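Local coordinates for mandelate racemase/muconate lactonizing enzyme family protein (Azoarcus sp., PDB 2QDE) that belongs to the mandelate racemase/muconate lactonizing enzyme family of the enolase superfamily and, in this crystal, holds a barium ion in its barrel domain, at residues G198-D203 with T207-L212; Q222-W227 with A233-K238; A177-V182 with E213-S218; A148-A153 with R183-D188; L139-G144 with L154-E159. All coordinates share one frame; numbering follows the deposited sequence.

Interaction 1 (G198-D203 with T207-L212)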
# COMPACT_ATOMS: atom_id res chain seq x y z
N GLY A 198 22.06 11.33 14.01
CA GLY A 198 20.85 11.98 13.54
C GLY A 198 20.86 13.49 13.37
O GLY A 198 19.80 14.12 13.40
N ALA A 199 22.04 14.05 13.14
CA ALA A 199 22.17 15.50 13.00
C ALA A 199 21.86 16.10 11.62
O ALA A 199 21.88 17.32 11.47
CB ALA A 199 23.59 15.92 13.43
N TRP A 200 21.56 15.26 10.62
CA TRP A 200 21.31 15.80 9.28
C TRP A 200 19.87 15.99 8.80
O TRP A 200 18.97 15.24 9.17
CB TRP A 200 22.02 14.94 8.23
CG TRP A 200 23.52 15.02 8.28
CD1 TRP A 200 24.28 16.01 8.84
CD2 TRP A 200 24.44 14.08 7.71
NE1 TRP A 200 25.61 15.74 8.67
CE2 TRP A 200 25.74 14.56 7.98
CE3 TRP A 200 24.29 12.88 7.01
CZ2 TRP A 200 26.89 13.88 7.57
CZ3 TRP A 200 25.44 12.19 6.60
CH2 TRP A 200 26.72 12.70 6.88
N THR A 201 19.68 17.02 7.98
CA THR A 201 18.37 17.26 7.37
C THR A 201 18.51 16.35 6.14
O THR A 201 19.63 15.95 5.80
CB THR A 201 18.18 18.74 6.91
OG1 THR A 201 19.17 19.08 5.94
CG2 THR A 201 18.31 19.69 8.10
N TYR A 202 17.42 16.02 5.47
CA TYR A 202 17.50 15.13 4.33
C TYR A 202 18.53 15.50 3.25
O TYR A 202 19.32 14.66 2.83
CB TYR A 202 16.13 14.96 3.69
CG TYR A 202 16.16 14.02 2.52
CD1 TYR A 202 16.22 12.64 2.70
CD2 TYR A 202 16.18 14.52 1.22
CE1 TYR A 202 16.30 11.77 1.61
CE2 TYR A 202 16.26 13.67 0.12
CZ TYR A 202 16.32 12.30 0.32
OH TYR A 202 16.41 11.48 -0.78
N ASP A 203 18.51 16.75 2.80
CA ASP A 203 19.43 17.22 1.76
C ASP A 203 20.89 17.08 2.18
O ASP A 203 21.73 16.68 1.37
CB ASP A 203 19.13 18.68 1.39
CG ASP A 203 19.19 19.61 2.58
OD1 ASP A 203 18.57 19.28 3.62
OD2 ASP A 203 19.84 20.68 2.48
N THR A 207 23.75 14.76 0.04
CA THR A 207 24.99 15.34 -0.45
C THR A 207 26.26 14.77 0.17
O THR A 207 27.21 14.42 -0.53
CB THR A 207 25.00 16.86 -0.23
OG1 THR A 207 23.87 17.45 -0.88
CG2 THR A 207 26.28 17.47 -0.81
N THR A 208 26.28 14.69 1.50
CA THR A 208 27.46 14.20 2.19
C THR A 208 27.71 12.73 1.92
O THR A 208 28.84 12.34 1.63
CB THR A 208 27.34 14.43 3.70
OG1 THR A 208 27.09 15.82 3.93
CG2 THR A 208 28.64 14.03 4.40
N ILE A 209 26.67 11.91 2.00
CA ILE A 209 26.84 10.49 1.76
C ILE A 209 27.37 10.25 0.36
O ILE A 209 28.26 9.43 0.16
CB ILE A 209 25.51 9.72 1.97
CG1 ILE A 209 25.08 9.86 3.43
CG2 ILE A 209 25.69 8.25 1.62
CD1 ILE A 209 23.75 9.24 3.75
N ARG A 210 26.82 10.97 -0.62
CA ARG A 210 27.29 10.81 -1.99
C ARG A 210 28.74 11.28 -2.10
O ARG A 210 29.54 10.69 -2.83
CB ARG A 210 26.39 11.59 -2.96
CG ARG A 210 25.02 10.91 -3.14
CD ARG A 210 24.14 11.61 -4.16
NE ARG A 210 23.00 10.77 -4.51
CZ ARG A 210 22.05 11.12 -5.37
NH1 ARG A 210 22.09 12.31 -5.96
NH2 ARG A 210 21.05 10.29 -5.63
N ALA A 211 29.08 12.32 -1.35
CA ALA A 211 30.43 12.85 -1.36
C ALA A 211 31.41 11.85 -0.73
O ALA A 211 32.61 11.90 -0.98
CB ALA A 211 30.48 14.17 -0.61
N LEU A 212 30.88 10.94 0.08
CA LEU A 212 31.72 9.96 0.76
C LEU A 212 31.74 8.58 0.10
O LEU A 212 32.53 7.72 0.51
CB LEU A 212 31.26 9.80 2.21
CG LEU A 212 31.35 11.04 3.12
CD1 LEU A 212 30.83 10.69 4.51
CD2 LEU A 212 32.80 11.51 3.19
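W200 lays the six-membered ring of its indole against T208 and I209. The main apolar contact is to T208. Its CB makes an off-centre CH-pi contact with that ring, 4.1 Å from the centroid and 29° off the normal. The methyl is closer still, with T208 CG2 3.4 Å from W200 CH2. In T208 the methyl is anti to the backbone N (OG1 chi1 -55°), and OG1 lies over the same ring face near the rim. That hydroxyl is hydrogen-bonded to the backbone O of Q204. I209 meets the ring obliquely, with CG1 4.0 Å from W200 CZ3.

The polar part is helical backbone. T207 N donates to D203 O over 3.1 Å, and the bond is almost straight at 176°. T201 takes the N-cap position. On the loop side, W200 is tied by a backbone bond to P223.

The indole thus folds back from the loop onto the helix that follows. The segments belong to the beta-alpha-beta unit of strand 192-195, helix 202-212 and strand 220-221, part of the barrel typical of the enolase superfamily.

Interaction 2 (Q222-W227 with A233-K238); sequences QPLPAW and ARLRGK
L235 brings one methyl, CD2, against the CB-CG rim of the P223 ring. L235 CD2 is 3.5 Å from P223 CG, a close fit for two carbons. The same methyl is 4.1 Å from P223 CB. L224 comes to this methyl as well, with its CD1 4.3 Å from L235 CD2. One branch of L235 therefore serves both residues of the loop. The torsions of L235 explain this. Its CG is anti to the backbone N (chi1 -173°), which carries the isobutyl group off the helix toward the loop.

The three touching residues are buried. I243 of the next strand touches both P223 and L235, I209 packs on L235, and M232 packs on P223 and L224. R236 forms a salt bridge with D265, and R234 makes a cation-pi contact with Y202. W227, which has P225 CB over one face of its ring near the rim, stacks on H253 of another subunit.

The loop follows E221, a ligand of the barium ion, and the P223 side chain is about 9 Å from the metal. Between the segments the contact is purely apolar. It rests on shape and burial, with the rigid edge of the proline ring as one side, and the arginines R234 and R236 of the helix find their partners elsewhere.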
# COMPACT_ATOMS: atom_id res chain seq x y z
N GLN A 222 22.77 6.25 11.58
CA GLN A 222 21.76 7.27 11.87
C GLN A 222 22.03 8.66 11.30
O GLN A 222 22.32 9.60 12.04
CB GLN A 222 21.56 7.39 13.38
CG GLN A 222 20.28 8.11 13.77
CD GLN A 222 19.04 7.26 13.51
OE1 GLN A 222 18.06 7.74 12.94
NE2 GLN A 222 19.09 6.00 13.93
N PRO A 223 21.94 8.81 9.97
CA PRO A 223 22.18 10.11 9.36
C PRO A 223 21.08 11.14 9.66
O PRO A 223 21.37 12.33 9.83
CB PRO A 223 22.29 9.79 7.87
CG PRO A 223 21.40 8.61 7.71
CD PRO A 223 21.71 7.78 8.93
N LEU A 224 19.84 10.67 9.74
CA LEU A 224 18.69 11.54 9.98
C LEU A 224 18.11 11.39 11.39
O LEU A 224 18.43 10.45 12.11
CB LEU A 224 17.61 11.24 8.93
CG LEU A 224 18.09 11.31 7.48
CD1 LEU A 224 17.05 10.69 6.55
CD2 LEU A 224 18.37 12.76 7.10
N PRO A 225 17.24 12.33 11.81
CA PRO A 225 16.62 12.27 13.14
C PRO A 225 15.97 10.92 13.43
O PRO A 225 15.54 10.22 12.51
CB PRO A 225 15.61 13.42 13.10
CG PRO A 225 16.26 14.40 12.17
CD PRO A 225 16.77 13.52 11.07
N ALA A 226 15.90 10.57 14.71
CA ALA A 226 15.32 9.31 15.15
C ALA A 226 13.92 9.05 14.60
O ALA A 226 13.59 7.92 14.23
CB ALA A 226 15.28 9.26 16.68
N TRP A 227 13.10 10.09 14.54
CA TRP A 227 11.72 9.95 14.06
C TRP A 227 11.55 9.95 12.54
O TRP A 227 10.49 9.57 12.04
CB TRP A 227 10.87 11.07 14.66
CG TRP A 227 11.47 12.43 14.42
CD1 TRP A 227 12.30 13.12 15.25
CD2 TRP A 227 11.35 13.22 13.23
NE1 TRP A 227 12.71 14.29 14.65
CE2 TRP A 227 12.14 14.37 13.41
CE3 TRP A 227 10.64 13.06 12.03
CZ2 TRP A 227 12.25 15.37 12.43
CZ3 TRP A 227 10.76 14.06 11.05
CH2 TRP A 227 11.55 15.19 11.26
N ALA A 233 14.14 5.85 4.83
CA ALA A 233 13.78 4.99 3.72
C ALA A 233 14.07 5.73 2.42
O ALA A 233 14.72 5.19 1.53
CB ALA A 233 12.29 4.62 3.80
N ARG A 234 13.63 6.98 2.33
CA ARG A 234 13.85 7.78 1.13
C ARG A 234 15.34 7.94 0.80
O ARG A 234 15.73 8.04 -0.37
CB ARG A 234 13.21 9.17 1.28
CG ARG A 234 13.13 9.95 -0.02
CD ARG A 234 12.86 11.43 0.21
NE ARG A 234 11.72 11.64 1.09
CZ ARG A 234 11.79 12.21 2.29
NH1 ARG A 234 12.96 12.62 2.76
NH2 ARG A 234 10.70 12.36 3.02
N LEU A 235 16.18 7.96 1.84
CA LEU A 235 17.62 8.09 1.67
C LEU A 235 18.18 6.81 1.08
O LEU A 235 19.00 6.84 0.17
CB LEU A 235 18.30 8.38 3.01
CG LEU A 235 19.79 8.72 2.98
CD1 LEU A 235 20.01 9.97 2.15
CD2 LEU A 235 20.29 8.95 4.41
N ARG A 236 17.73 5.68 1.62
CA ARG A 236 18.18 4.38 1.14
C ARG A 236 17.88 4.23 -0.35
O ARG A 236 18.51 3.42 -1.04
CB ARG A 236 17.50 3.25 1.93
CG ARG A 236 17.87 3.22 3.40
CD ARG A 236 17.39 1.95 4.12
NE ARG A 236 17.91 0.76 3.47
CZ ARG A 236 17.23 0.04 2.58
NH1 ARG A 236 16.00 0.40 2.25
NH2 ARG A 236 17.81 -0.99 1.99
N GLY A 237 16.92 5.00 -0.84
CA GLY A 237 16.56 4.93 -2.25
C GLY A 237 17.39 5.85 -3.13
O GLY A 237 17.25 5.82 -4.36
N LYS A 238 18.24 6.67 -2.52
CA LYS A 238 19.07 7.59 -3.29
C LYS A 238 20.57 7.34 -3.11
O LYS A 238 21.38 7.92 -3.84
CB LYS A 238 18.77 9.04 -2.90
CG LYS A 238 17.31 9.49 -3.03
CD LYS A 238 16.70 9.17 -4.39
CE LYS A 238 17.38 9.90 -5.53
NZ LYS A 238 16.63 9.67 -6.82

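Interaction 3 (A177-V182 with E213-S218); sequences AMVAEV and EKYNLS
Y215 and V179 form the dense part of this contact. V179 CG1 is 3.7 Å from both CB and CG of Y215, so the methyl sits at the root of the aromatic side chain. It also touches L217, with V179 CG1 3.8 Å from L217 CD2. This branch is anti to the backbone N (chi1 173°) and reaches into the fork between the two residues. Behind it, V179 packs on I194 and L166 of the barrel strands.

Further out, the ring lies along the helix at A180. A180 CA stands over one ring face, 4.1 Å from the centroid and 29° off the normal, in a CH-pi contact. A180 CB is 3.5 Å from Y215 OH. The opposite face belongs to the tyrosine's own segment, where K214 CG sits over the ring centre, 3.7 Å above the plane.

The outer side is looser. Y215 and A180 are only partly buried, K214 and N216 are exposed, and A177 and E181 point away from the loop. No other subunit touches either segment.

The direct contact between the segments is apolar. The aliphatic part of the lysine and the alanine backbone sandwich the ring, so both of its faces have a neighbour, although the residue is partly exposed.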
# COMPACT_ATOMS: atom_id res chain seq x y z
N ALA A 177 37.53 15.35 4.97
CA ALA A 177 38.95 15.31 5.34
C ALA A 177 39.26 14.18 6.31
O ALA A 177 40.25 13.45 6.14
CB ALA A 177 39.36 16.66 5.94
N MET A 178 38.43 14.03 7.34
CA MET A 178 38.63 12.98 8.34
C MET A 178 38.61 11.59 7.71
O MET A 178 39.56 10.81 7.87
CB MET A 178 37.54 13.08 9.42
CG MET A 178 37.60 12.00 10.50
SD MET A 178 36.26 12.18 11.75
CE MET A 178 34.85 11.55 10.84
N VAL A 179 37.54 11.30 6.97
CA VAL A 179 37.38 10.00 6.32
C VAL A 179 38.45 9.78 5.26
O VAL A 179 39.02 8.68 5.17
CB VAL A 179 35.97 9.88 5.67
CG1 VAL A 179 35.87 8.61 4.84
CG2 VAL A 179 34.91 9.87 6.75
N ALA A 180 38.74 10.80 4.47
CA ALA A 180 39.75 10.69 3.43
C ALA A 180 41.07 10.20 4.02
O ALA A 180 41.64 9.22 3.55
CB ALA A 180 39.95 12.04 2.74
N GLU A 181 41.53 10.90 5.06
CA GLU A 181 42.79 10.55 5.72
C GLU A 181 42.77 9.17 6.38
O GLU A 181 43.66 8.34 6.14
CB GLU A 181 43.13 11.62 6.77
CG GLU A 181 44.18 11.18 7.79
CD GLU A 181 45.58 11.02 7.20
OE1 GLU A 181 45.72 11.06 5.95
OE2 GLU A 181 46.54 10.86 7.99
N VAL A 182 41.76 8.91 7.21
CA VAL A 182 41.67 7.62 7.88
C VAL A 182 41.66 6.46 6.88
O VAL A 182 42.36 5.46 7.08
CB VAL A 182 40.42 7.54 8.77
CG1 VAL A 182 40.35 6.19 9.47
CG2 VAL A 182 40.44 8.66 9.80
N GLU A 213 30.90 8.36 -0.90
CA GLU A 213 30.85 7.06 -1.56
C GLU A 213 32.19 6.55 -2.09
O GLU A 213 32.43 5.35 -2.10
CB GLU A 213 29.79 7.06 -2.67
CG GLU A 213 28.37 7.29 -2.13
CD GLU A 213 27.27 7.20 -3.19
OE1 GLU A 213 27.47 7.71 -4.31
OE2 GLU A 213 26.20 6.62 -2.88
N LYS A 214 33.06 7.45 -2.52
CA LYS A 214 34.35 7.03 -3.05
C LYS A 214 35.26 6.40 -1.99
O LYS A 214 36.26 5.75 -2.31
CB LYS A 214 35.07 8.21 -3.72
CG LYS A 214 35.61 9.26 -2.77
CD LYS A 214 36.22 10.41 -3.56
CE LYS A 214 35.15 11.16 -4.33
NZ LYS A 214 35.69 12.03 -5.43
N TYR A 215 34.90 6.59 -0.71
CA TYR A 215 35.70 6.03 0.38
C TYR A 215 35.22 4.66 0.84
O TYR A 215 35.81 4.06 1.73
CB TYR A 215 35.73 7.02 1.55
CG TYR A 215 36.31 8.35 1.15
CD1 TYR A 215 37.64 8.44 0.71
CD2 TYR A 215 35.54 9.50 1.15
CE1 TYR A 215 38.18 9.64 0.29
CE2 TYR A 215 36.07 10.73 0.72
CZ TYR A 215 37.39 10.78 0.29
OH TYR A 215 37.92 11.98 -0.14
N ASN A 216 34.15 4.17 0.22
CA ASN A 216 33.58 2.85 0.52
C ASN A 216 33.33 2.53 1.99
O ASN A 216 33.74 1.48 2.47
CB ASN A 216 34.46 1.75 -0.07
CG ASN A 216 34.53 1.82 -1.57
OD1 ASN A 216 34.99 2.82 -2.14
ND2 ASN A 216 34.07 0.77 -2.24
N LEU A 217 32.64 3.41 2.69
CA LEU A 217 32.32 3.17 4.09
C LEU A 217 31.37 1.97 4.16
O LEU A 217 30.50 1.81 3.31
CB LEU A 217 31.65 4.41 4.68
CG LEU A 217 32.49 5.70 4.63
CD1 LEU A 217 31.63 6.91 4.99
CD2 LEU A 217 33.68 5.58 5.57
N SER A 218 31.55 1.12 5.16
CA SER A 218 30.69 -0.05 5.30
C SER A 218 29.24 0.35 5.59
O SER A 218 28.31 -0.40 5.29
CB SER A 218 31.20 -0.99 6.39
OG SER A 218 31.08 -0.39 7.67

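Interaction 4 (A148-A153 with R183-D188); sequences AVAEEA and RRAVGD
Beside the alanine contact of A150 with A185, the notable flat group is the guanidinium of R183. At its edge, in plane, lies G187 O, and NE and NH2 both reach this one oxygen. R183 NH2 is 2.9 Å from G187 O and lies in the carbonyl plane, with an N-H...O angle of 152°. R183 NE is 3.3 Å from G187 O, more bent at 137°, and comes from above that plane. R183 NH1 bonds to Y215 O and NH2 also to V190 O, so the group binds three backbone carbonyls and is fixed in its rotation. The helix ends at G187, whose phi is positive.

Between the helices the contact is small and apolar. A150 CB meets A185 CB at 4.0 Å, methyl to methyl. One turn on, A153 CB is 3.9 Å from V186 CG1. This valine branch is anti to its carbonyl carbon (chi1 -56°), which turns it toward A153. Small residues at these points let the backbones come close, with the CA atoms of A150 and A185 6.3 Å apart.

Helices 146-159 and 172-186 follow successive parallel strands. Such side-by-side packing of outer helices is typical of the beta/alpha barrel of the enolase superfamily.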
# COMPACT_ATOMS: atom_id res chain seq x y z
N ALA A 148 45.74 12.90 13.22
CA ALA A 148 45.81 12.26 14.53
C ALA A 148 44.81 11.11 14.62
O ALA A 148 45.13 10.02 15.11
CB ALA A 148 45.51 13.28 15.62
N VAL A 149 43.59 11.35 14.13
CA VAL A 149 42.55 10.33 14.16
C VAL A 149 43.02 9.08 13.42
O VAL A 149 42.73 7.96 13.83
CB VAL A 149 41.24 10.86 13.51
CG1 VAL A 149 40.18 9.78 13.53
CG2 VAL A 149 40.76 12.10 14.26
N ALA A 150 43.76 9.29 12.33
CA ALA A 150 44.26 8.18 11.54
C ALA A 150 45.32 7.39 12.30
O ALA A 150 45.44 6.17 12.13
CB ALA A 150 44.82 8.69 10.24
N GLU A 151 46.11 8.08 13.13
CA GLU A 151 47.14 7.40 13.91
C GLU A 151 46.50 6.52 14.99
O GLU A 151 46.99 5.43 15.29
CB GLU A 151 48.09 8.41 14.57
CG GLU A 151 48.68 9.41 13.58
CD GLU A 151 49.82 10.24 14.18
OE1 GLU A 151 49.64 10.78 15.30
OE2 GLU A 151 50.89 10.35 13.52
N GLU A 152 45.39 7.00 15.57
CA GLU A 152 44.71 6.20 16.58
C GLU A 152 44.05 5.00 15.89
O GLU A 152 43.92 3.93 16.48
CB GLU A 152 43.64 7.03 17.31
CG GLU A 152 42.83 6.22 18.32
CD GLU A 152 41.90 7.07 19.18
OE1 GLU A 152 41.65 8.24 18.82
OE2 GLU A 152 41.41 6.55 20.21
N ALA A 153 43.64 5.19 14.64
CA ALA A 153 43.01 4.13 13.87
C ALA A 153 43.98 2.96 13.71
O ALA A 153 43.63 1.81 13.93
CB ALA A 153 42.58 4.65 12.51
N ARG A 183 40.88 6.59 5.81
CA ARG A 183 40.80 5.54 4.79
C ARG A 183 42.15 5.24 4.14
O ARG A 183 42.49 4.08 3.92
CB ARG A 183 39.81 5.95 3.68
CG ARG A 183 39.74 4.98 2.50
CD ARG A 183 38.54 4.05 2.61
NE ARG A 183 38.84 2.84 3.37
CZ ARG A 183 37.93 2.01 3.86
NH1 ARG A 183 36.63 2.23 3.69
NH2 ARG A 183 38.32 0.94 4.53
N ARG A 184 42.90 6.30 3.82
CA ARG A 184 44.20 6.15 3.19
C ARG A 184 45.15 5.38 4.09
O ARG A 184 45.96 4.57 3.62
CB ARG A 184 44.82 7.52 2.87
CG ARG A 184 46.20 7.43 2.21
CD ARG A 184 47.00 8.72 2.40
NE ARG A 184 47.21 9.02 3.82
CZ ARG A 184 47.97 8.32 4.65
NH1 ARG A 184 48.63 7.24 4.22
NH2 ARG A 184 48.08 8.67 5.93
N ALA A 185 45.05 5.63 5.38
CA ALA A 185 45.90 4.98 6.37
C ALA A 185 45.58 3.51 6.58
O ALA A 185 46.47 2.66 6.50
CB ALA A 185 45.82 5.73 7.69
N VAL A 186 44.31 3.19 6.85
CA VAL A 186 43.92 1.81 7.11
C VAL A 186 43.73 0.93 5.89
O VAL A 186 43.64 -0.30 6.01
CB VAL A 186 42.62 1.78 7.96
CG1 VAL A 186 42.82 2.57 9.25
CG2 VAL A 186 41.45 2.34 7.16
N GLY A 187 43.65 1.53 4.70
CA GLY A 187 43.48 0.72 3.51
C GLY A 187 42.03 0.39 3.19
O GLY A 187 41.14 0.63 4.00
N ASP A 188 41.80 -0.17 2.00
CA ASP A 188 40.45 -0.50 1.56
C ASP A 188 39.82 -1.74 2.20
O ASP A 188 38.60 -1.92 2.12
CB ASP A 188 40.39 -0.69 0.04
CG ASP A 188 41.03 0.46 -0.73
OD1 ASP A 188 40.85 1.64 -0.34
OD2 ASP A 188 41.69 0.17 -1.75

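Interaction 5 (L139-G144 with L154-E159)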
# COMPACT_ATOMS: atom_id res chain seq x y z
N LEU A 139 35.91 -0.29 17.57
CA LEU A 139 36.03 0.86 18.47
C LEU A 139 35.81 2.22 17.80
O LEU A 139 36.17 2.41 16.64
CB LEU A 139 37.42 0.85 19.11
CG LEU A 139 37.52 1.15 20.61
CD1 LEU A 139 36.85 0.03 21.40
CD2 LEU A 139 38.99 1.27 20.99
N VAL A 140 35.23 3.15 18.56
CA VAL A 140 34.98 4.51 18.07
C VAL A 140 36.22 5.34 18.40
O VAL A 140 36.76 5.24 19.49
CB VAL A 140 33.78 5.16 18.80
CG1 VAL A 140 33.47 6.51 18.17
CG2 VAL A 140 32.57 4.26 18.75
N LEU A 141 36.66 6.18 17.46
CA LEU A 141 37.84 7.00 17.70
C LEU A 141 37.52 8.39 18.24
O LEU A 141 36.42 8.91 18.05
CB LEU A 141 38.67 7.12 16.42
CG LEU A 141 39.03 5.82 15.70
CD1 LEU A 141 39.94 6.14 14.52
CD2 LEU A 141 39.74 4.86 16.66
N GLY A 142 38.50 8.99 18.92
CA GLY A 142 38.30 10.32 19.47
C GLY A 142 38.53 11.41 18.45
O GLY A 142 39.23 11.21 17.45
N ALA A 143 37.94 12.58 18.69
CA ALA A 143 38.08 13.70 17.77
C ALA A 143 39.51 14.23 17.77
O ALA A 143 40.27 14.01 18.71
CB ALA A 143 37.11 14.82 18.16
N GLY A 144 39.86 14.93 16.69
CA GLY A 144 41.19 15.49 16.55
C GLY A 144 41.45 15.75 15.08
O GLY A 144 40.60 15.41 14.24
N LEU A 154 45.21 3.28 13.31
CA LEU A 154 46.24 2.27 13.13
C LEU A 154 46.57 1.57 14.45
O LEU A 154 46.76 0.36 14.47
CB LEU A 154 47.50 2.91 12.54
CG LEU A 154 47.39 3.37 11.09
CD1 LEU A 154 48.59 4.22 10.71
CD2 LEU A 154 47.29 2.15 10.18
N ALA A 155 46.62 2.33 15.54
CA ALA A 155 46.92 1.75 16.85
C ALA A 155 45.82 0.77 17.25
O ALA A 155 46.09 -0.32 17.75
CB ALA A 155 47.02 2.86 17.90
N VAL A 156 44.57 1.17 17.02
CA VAL A 156 43.42 0.34 17.33
C VAL A 156 43.45 -0.96 16.54
O VAL A 156 43.21 -2.04 17.08
CB VAL A 156 42.10 1.08 17.02
CG1 VAL A 156 40.93 0.12 17.07
CG2 VAL A 156 41.90 2.21 18.03
N LEU A 157 43.75 -0.86 15.24
CA LEU A 157 43.81 -2.04 14.40
C LEU A 157 44.96 -2.95 14.84
O LEU A 157 44.82 -4.17 14.84
CB LEU A 157 43.98 -1.63 12.93
CG LEU A 157 42.73 -0.99 12.31
CD1 LEU A 157 43.06 -0.39 10.96
CD2 LEU A 157 41.62 -2.03 12.20
N ARG A 158 46.09 -2.35 15.21
CA ARG A 158 47.24 -3.14 15.66
C ARG A 158 46.92 -3.95 16.92
O ARG A 158 47.45 -5.05 17.11
CB ARG A 158 48.45 -2.23 15.93
CG ARG A 158 49.42 -2.15 14.75
CD ARG A 158 50.70 -1.37 15.10
NE ARG A 158 50.52 0.08 14.99
CZ ARG A 158 50.50 0.92 16.02
NH1 ARG A 158 50.65 0.46 17.26
NH2 ARG A 158 50.32 2.22 15.81
N GLU A 159 46.05 -3.41 17.76
CA GLU A 159 45.66 -4.08 19.00
C GLU A 159 44.78 -5.29 18.73
O GLU A 159 44.69 -6.20 19.57
CB GLU A 159 44.93 -3.09 19.91
CG GLU A 159 44.54 -3.64 21.29
CD GLU A 159 45.72 -4.22 22.05
OE1 GLU A 159 46.84 -3.67 21.94
OE2 GLU A 159 45.51 -5.23 22.78
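Within the beta-alpha-beta unit of strand 135-140, helix 146-159 and strand 164-167, V156 packs on L139 and L141. It is the one helix residue of the pair of segments to carry the contact, and it uses both of its methyls. V156 CG1 reaches L139, 4.1 Å from L139 CB. V156 CG2 reaches L141, 3.7 Å from L141 CD2. The valine thus bridges L139 and L141. Its CG1 is anti to the backbone N (chi1 168°), which splits the branches between the two leucines.

The leucines come to it in different ways. L139 points its CB at the helix and touches at the base of its side chain. L141 touches at its far end, through one terminal methyl. V140, between them, points away. All three touching residues are buried, and the contact between the segments is apolar. G142 N adds a polar tie, as a hydrogen bond to E152 OE1 on the same helix.

Around this, L139 and L141 are hydrogen-bonded through their backbones to K165 of strand 164-167 and, for L139, also to F163 just before it. F161 packs on both L139 and V156. L141 also touches V164 and L166 of strand 164-167 and V149, E152 and A153 of helix 146-159.

Overall arrangement
From the N terminus, interaction 5 comes first and closes a short loop that takes in the first turns of helix 146-159. Interaction 4 crosses it, since its first segment lies inside that loop; it joins helices 146-159 and 172-186. Interaction 3 crosses interaction 4 in turn. It shares helix 172-186 and ties it to the loop before strand 220-221. Interaction 1 is nested inside interaction 3, at helix 202-212. Interaction 2 follows in series and closes a short loop that includes the start of helix 229-236. It touches interaction 1, where G198 N meets Q222 O, and both reach the second subunit. Together the five follow consecutive beta-alpha units of the barrel.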